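PDB 3B1O: ribokinase, putative from Burkholderia thailandensis, which phosphorylates nucleosides as a kinase of the PfkB (ribokinase) family, probably using ATP as the phosphate donor. Local coordinates for the interface of chains A and B. Residues are numbered along the deposited sequence; one frame, centred on the assembly and turned at random. Chains: chain A/B, Ribokinase, putative.

Contact 1: the interface of chains A and B. Residues chain A 12-13, 41-44; chain B 99, 102, 104, 118.
A:Met42 of one subunit lies between the rings of B:Tyr99 and B:His118 of the other. The protein belongs to the PfkB (ribokinase) family, in which small beta-sheet lids often pair subunits. The deposited dimer is two-fold symmetric; its biological role is not proven by the structure alone. A:Met42 and B:Tyr99 bury most of the surface here, 93 and 87 Å². A:Met42 opens strand 42-47, and its side chain reaches towards chain B. CG stands anti to the carbonyl carbon (chi1 -72°), which puts it over the imidazole of B:His118, and bends at chi2 and chi3 carry CE on to B:Gln102. Each part of the side chain meets a different group. A:Met42 CB lies against the ring of B:Tyr99, 3.4 Å from B:Tyr99 CE2. CG sits over the face of the B:His118 imidazole, 3.4 Å from the ring centroid, in a CH-pi contact. SD rests over the centre of the phenol ring, 4.0 Å above its plane. The methyl A:Met42 CE continues to the amide of B:Gln102, 3.6 Å from B:Gln102 CD. Its approach to the imidazole is too tight to be reliable. B:Tyr99 extends past A:Met42 and meets A:Asn13 with its tip. The phenol B:Tyr99 OH donates a hydrogen bond to A:Asn13 OD1 at 2.6 Å. It arrives in the carbonyl plane, on a lone pair. The amide and phenol planes are steeply turned, 79° apart. The same oxygen accepts a bond from A:Arg44 NH1 of its own subunit, 3.2 Å from A:Asn13 OD1 and close to straight. This donor also lies in the carbonyl plane, so two bonds grip OD1 and should fix the rotation of the amide. The guanidinium charge may polarise the carbonyl. The A:Arg44 stem flanks the phenol oxygen, with A:Arg44 CB 3.2 Å from B:Tyr99 OH. B:His118 ends strand 113-118. Its imidazole turns an in-plane edge towards A:Thr41 N.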
loop_
_atom_site.group_PDB
_atom_site.type_symbol
_atom_site.label_atom_id
_atom_site.label_comp_id
_atom_site.label_asym_id
_atom_site.label_seq_id
_atom_site.Cartn_x
_atom_site.Cartn_y
_atom_site.Cartn_z
ATOM N N ASP A 12 8.121 0.949 -5.063
ATOM C CA ASP A 12 7.183 2.012 -4.760
ATOM C C ASP A 12 5.806 1.584 -5.243
ATOM O O ASP A 12 5.655 1.054 -6.342
ATOM C CB ASP A 12 7.616 3.336 -5.389
ATOM C CG ASP A 12 8.835 3.965 -4.688
ATOM O OD1 ASP A 12 9.393 4.943 -5.229
ATOM O OD2 ASP A 12 9.229 3.507 -3.594
ATOM N N ASN A 13 4.819 1.769 -4.375
ATOM C CA ASN A 13 3.434 1.541 -4.704
ATOM C C ASN A 13 2.740 2.889 -4.641
ATOM O O ASN A 13 2.406 3.387 -3.564
ATOM C CB ASN A 13 2.825 0.525 -3.749
ATOM C CG ASN A 13 3.610 -0.772 -3.708
ATOM O OD1 ASN A 13 3.496 -1.587 -4.599
ATOM N ND2 ASN A 13 4.428 -0.955 -2.666
ATOM N N THR A 41 -6.209 3.819 -9.056
ATOM C CA THR A 41 -4.975 3.366 -9.682
ATOM C C THR A 41 -3.841 3.222 -8.673
ATOM O O THR A 41 -3.632 4.098 -7.828
ATOM C CB THR A 41 -4.519 4.295 -10.856
ATOM O OG1 THR A 41 -3.596 5.279 -10.375
ATOM C CG2 THR A 41 -5.711 4.987 -11.547
ATOM N N MET A 42 -3.129 2.101 -8.769
ATOM C CA MET A 42 -1.895 1.878 -8.038
ATOM C C MET A 42 -0.809 1.551 -9.066
ATOM O O MET A 42 -0.998 0.656 -9.884
ATOM C CB MET A 42 -2.034 0.693 -7.072
ATOM C CG MET A 42 -2.896 0.901 -5.840
ATOM S SD MET A 42 -2.227 0.026 -4.396
ATOM C CE MET A 42 -3.316 -1.366 -4.260
ATOM N N ARG A 43 0.310 2.276 -9.025
ATOM C CA ARG A 43 1.437 2.053 -9.948
ATOM C C ARG A 43 2.642 1.484 -9.206
ATOM O O ARG A 43 3.132 2.087 -8.241
ATOM C CB ARG A 43 1.852 3.351 -10.655
ATOM C CG ARG A 43 1.273 3.567 -12.065
ATOM C CD ARG A 43 1.798 4.873 -12.720
ATOM N NE ARG A 43 1.830 5.998 -11.774
ATOM C CZ ARG A 43 0.791 6.781 -11.469
ATOM N NH1 ARG A 43 -0.396 6.598 -12.044
ATOM N NH2 ARG A 43 0.935 7.760 -10.573
ATOM N N ARG A 44 3.105 0.328 -9.660
ATOM C CA ARG A 44 4.259 -0.321 -9.099
ATOM C C ARG A 44 5.520 0.164 -9.812
ATOM O O ARG A 44 5.622 0.082 -11.032
ATOM C CB ARG A 44 4.133 -1.834 -9.240
ATOM C CG ARG A 44 5.340 -2.604 -8.700
ATOM C CD ARG A 44 5.204 -2.945 -7.220
ATOM N NE ARG A 44 5.945 -4.177 -6.923
ATOM C CZ ARG A 44 6.013 -4.755 -5.727
ATOM N NH1 ARG A 44 5.383 -4.217 -4.682
ATOM N NH2 ARG A 44 6.718 -5.875 -5.577
ATOM N N TYR B 99 -2.866 -5.332 -8.436
ATOM C CA TYR B 99 -2.864 -5.501 -7.010
ATOM C C TYR B 99 -4.180 -6.169 -6.611
ATOM O O TYR B 99 -5.211 -5.959 -7.235
ATOM C CB TYR B 99 -2.765 -4.133 -6.326
ATOM C CG TYR B 99 -1.435 -3.395 -6.476
ATOM C CD1 TYR B 99 -0.451 -3.496 -5.493
ATOM C CD2 TYR B 99 -1.178 -2.573 -7.581
ATOM C CE1 TYR B 99 0.756 -2.812 -5.611
ATOM C CE2 TYR B 99 0.027 -1.893 -7.709
ATOM C CZ TYR B 99 0.980 -2.011 -6.717
ATOM O OH TYR B 99 2.169 -1.334 -6.824
ATOM N N GLN B 102 -7.750 -4.225 -1.822
ATOM C CA GLN B 102 -7.206 -3.893 -0.513
ATOM C C GLN B 102 -7.541 -2.483 -0.044
ATOM O O GLN B 102 -7.654 -1.543 -0.838
ATOM C CB GLN B 102 -5.685 -4.091 -0.479
ATOM C CG GLN B 102 -4.947 -3.375 -1.588
ATOM C CD GLN B 102 -3.535 -3.901 -1.765
ATOM O OE1 GLN B 102 -2.695 -3.780 -0.871
ATOM N NE2 GLN B 102 -3.268 -4.490 -2.924
ATOM N N MET B 104 -6.046 0.412 2.626
ATOM C CA MET B 104 -4.949 0.871 3.466
ATOM C C MET B 104 -5.482 1.795 4.550
ATOM O O MET B 104 -6.120 2.811 4.263
ATOM C CB MET B 104 -3.892 1.562 2.620
ATOM C CG MET B 104 -2.946 0.574 1.989
ATOM S SD MET B 104 -2.827 0.918 0.255
ATOM C CE MET B 104 -4.314 0.152 -0.390
ATOM N N HIS B 118 -8.346 0.524 -2.722
ATOM C CA HIS B 118 -8.043 0.226 -4.108
ATOM C C HIS B 118 -8.784 -1.054 -4.485
ATOM O O HIS B 118 -8.479 -2.124 -3.949
ATOM C CB HIS B 118 -6.544 0.032 -4.303
ATOM C CG HIS B 118 -6.158 -0.303 -5.708
ATOM N ND1 HIS B 118 -6.242 0.608 -6.738
ATOM C CD2 HIS B 118 -5.675 -1.445 -6.255
ATOM C CE1 HIS B 118 -5.839 0.042 -7.861
ATOM N NE2 HIS B 118 -5.485 -1.202 -7.595
#

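Contact 2: the interface of chains A and B. Residues chain A 112-115, 169, 194; chain B 33-35.
A:Gln113 and B:Asn34 lie side by side where two parallel strands meet across the dimer. Their side chains point the same way, with the amide planes 62° apart. A:Gln113 is extended beyond CG. A:Gln113 CB is 3.8 Å from B:Asn34 OD1, so the two chains touch alongside rather than through an amide pair. The backbones carrying them are hydrogen-bonded. A:Gln113 N donates to B:Ile33 O, B:Leu35 N donates to A:Gln113 O at 3.0 Å, and A:Thr115 N donates to B:Leu35 O. A:Asn112 extends this pairing with its side chain. A:Asn112 OD1 accepts from B:Ile33 N at 3.0 Å, but the N-H comes from above the carbonyl plane and misses the lone pairs. A:Asn112 CB also packs on the B:Ile33 CG2 branch, 3.7 Å away. A:Gln169 approaches the far side of the B strand. Its chain bends at chi2 (-59°), and A:Gln169 NE2 donates to B:Asn34 O at 3.0 Å. The acceptor lies in the amide plane of A:Gln169, while the donor stands above the plane of the backbone carbonyl. A:Tyr194 crosses B:Asn34 at about a right angle. A:Tyr194 OH is 4.0 Å from B:Asn34 CB. A:Gln169 binds inosine and AMP in other structures of this protein, and A:Gln113 binds AMP, so the partner strand probably borders the substrate pocket. In the fold, strand 34-38 of B adds to strand 113-118 of A, facing the 3-10 helix 168-173 and helix 193-203.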
loop_
_atom_site.group_PDB
_atom_site.type_symbol
_atom_site.label_atom_id
_atom_site.label_comp_id
_atom_site.label_asym_id
_atom_site.label_seq_id
_atom_site.Cartn_x
_atom_site.Cartn_y
_atom_site.Cartn_z
ATOM N N ASN A 112 1.426 16.850 -2.976
ATOM C CA ASN A 112 1.749 16.531 -1.594
ATOM C C ASN A 112 1.700 15.023 -1.424
ATOM O O ASN A 112 0.934 14.351 -2.111
ATOM C CB ASN A 112 0.761 17.234 -0.647
ATOM C CG ASN A 112 1.072 18.707 -0.475
ATOM O OD1 ASN A 112 2.243 19.100 -0.443
ATOM N ND2 ASN A 112 0.034 19.528 -0.340
ATOM N N GLN A 113 2.517 14.489 -0.523
ATOM C CA GLN A 113 2.632 13.036 -0.363
ATOM C C GLN A 113 2.618 12.549 1.078
ATOM O O GLN A 113 3.147 13.211 1.988
ATOM C CB GLN A 113 3.899 12.515 -1.062
ATOM C CG GLN A 113 3.857 12.652 -2.582
ATOM C CD GLN A 113 4.990 11.922 -3.261
ATOM O OE1 GLN A 113 6.133 11.939 -2.792
ATOM N NE2 GLN A 113 4.681 11.271 -4.375
ATOM N N ILE A 114 2.001 11.386 1.275
ATOM C CA ILE A 114 2.106 10.653 2.527
ATOM C C ILE A 114 2.549 9.220 2.201
ATOM O O ILE A 114 1.881 8.501 1.448
ATOM C CB ILE A 114 0.769 10.668 3.321
ATOM C CG1 ILE A 114 0.345 12.114 3.623
ATOM C CG2 ILE A 114 0.880 9.820 4.603
ATOM C CD1 ILE A 114 -0.928 12.243 4.452
ATOM N N THR A 115 3.670 8.826 2.781
ATOM C CA THR A 115 4.259 7.510 2.569
ATOM C C THR A 115 4.268 6.639 3.840
ATOM O O THR A 115 4.804 7.046 4.866
ATOM C CB THR A 115 5.694 7.646 2.011
ATOM O OG1 THR A 115 5.652 8.397 0.790
ATOM C CG2 THR A 115 6.314 6.267 1.725
ATOM N N GLN A 169 14.390 11.120 4.978
ATOM C CA GLN A 169 13.264 10.625 5.768
ATOM C C GLN A 169 13.718 9.808 6.984
ATOM O O GLN A 169 12.904 9.440 7.820
ATOM C CB GLN A 169 12.323 9.778 4.881
ATOM C CG GLN A 169 11.552 10.561 3.787
ATOM C CD GLN A 169 10.650 11.696 4.332
ATOM O OE1 GLN A 169 10.875 12.227 5.439
ATOM N NE2 GLN A 169 9.632 12.087 3.539
ATOM N N TYR A 194 13.343 22.043 5.008
ATOM C CA TYR A 194 12.717 21.771 6.309
ATOM C C TYR A 194 13.569 20.772 7.116
ATOM O O TYR A 194 13.703 20.905 8.332
ATOM C CB TYR A 194 11.212 21.399 6.212
ATOM C CG TYR A 194 10.934 20.074 5.551
ATOM C CD1 TYR A 194 11.037 18.877 6.267
ATOM C CD2 TYR A 194 10.548 20.010 4.201
ATOM C CE1 TYR A 194 10.788 17.642 5.656
ATOM C CE2 TYR A 194 10.297 18.777 3.577
ATOM C CZ TYR A 194 10.421 17.598 4.309
ATOM O OH TYR A 194 10.201 16.372 3.689
ATOM N N ILE B 33 2.757 18.681 2.472
ATOM C CA ILE B 33 2.981 17.484 3.271
ATOM C C ILE B 33 3.754 16.453 2.444
ATOM O O ILE B 33 3.377 16.129 1.312
ATOM C CB ILE B 33 1.692 16.926 3.979
ATOM C CG1 ILE B 33 2.022 15.682 4.812
ATOM C CG2 ILE B 33 0.571 16.656 2.998
ATOM C CD1 ILE B 33 1.333 15.644 6.149
ATOM N N ASN B 34 4.872 16.003 3.004
ATOM C CA ASN B 34 5.731 14.998 2.373
ATOM C C ASN B 34 6.224 14.082 3.477
ATOM O O ASN B 34 7.409 14.040 3.801
ATOM C CB ASN B 34 6.892 15.668 1.639
ATOM C CG ASN B 34 7.575 14.744 0.639
ATOM O OD1 ASN B 34 7.225 13.568 0.496
ATOM N ND2 ASN B 34 8.562 15.285 -0.067
ATOM N N LEU B 35 5.274 13.387 4.080
ATOM C CA LEU B 35 5.507 12.602 5.265
ATOM C C LEU B 35 5.843 11.187 4.850
ATOM O O LEU B 35 5.130 10.586 4.048
ATOM C CB LEU B 35 4.249 12.620 6.133
ATOM C CG LEU B 35 4.135 11.730 7.381
ATOM C CD1 LEU B 35 5.211 12.078 8.422
ATOM C CD2 LEU B 35 2.713 11.861 7.973
#

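The C-alpha centres of contact 1 and contact 2 are about 18 Å apart, within one two-fold symmetric interface. Strand 113-118 links them: chain B supplies its end to contact 1, and chain A supplies its start to contact 2. Contact 1 relies on interleaved side chains, whereas contact 2 joins strands through their backbones. Because the interface is symmetric, each contact has a twin with the chains exchanged. A:Asp12, a binding-site residue, precedes A:Asn13 in strand 10-17, which brings contact 1 near the pocket, although A:Asp12 does not touch chain B. Dimer packing may therefore help shape the pocket in each subunit.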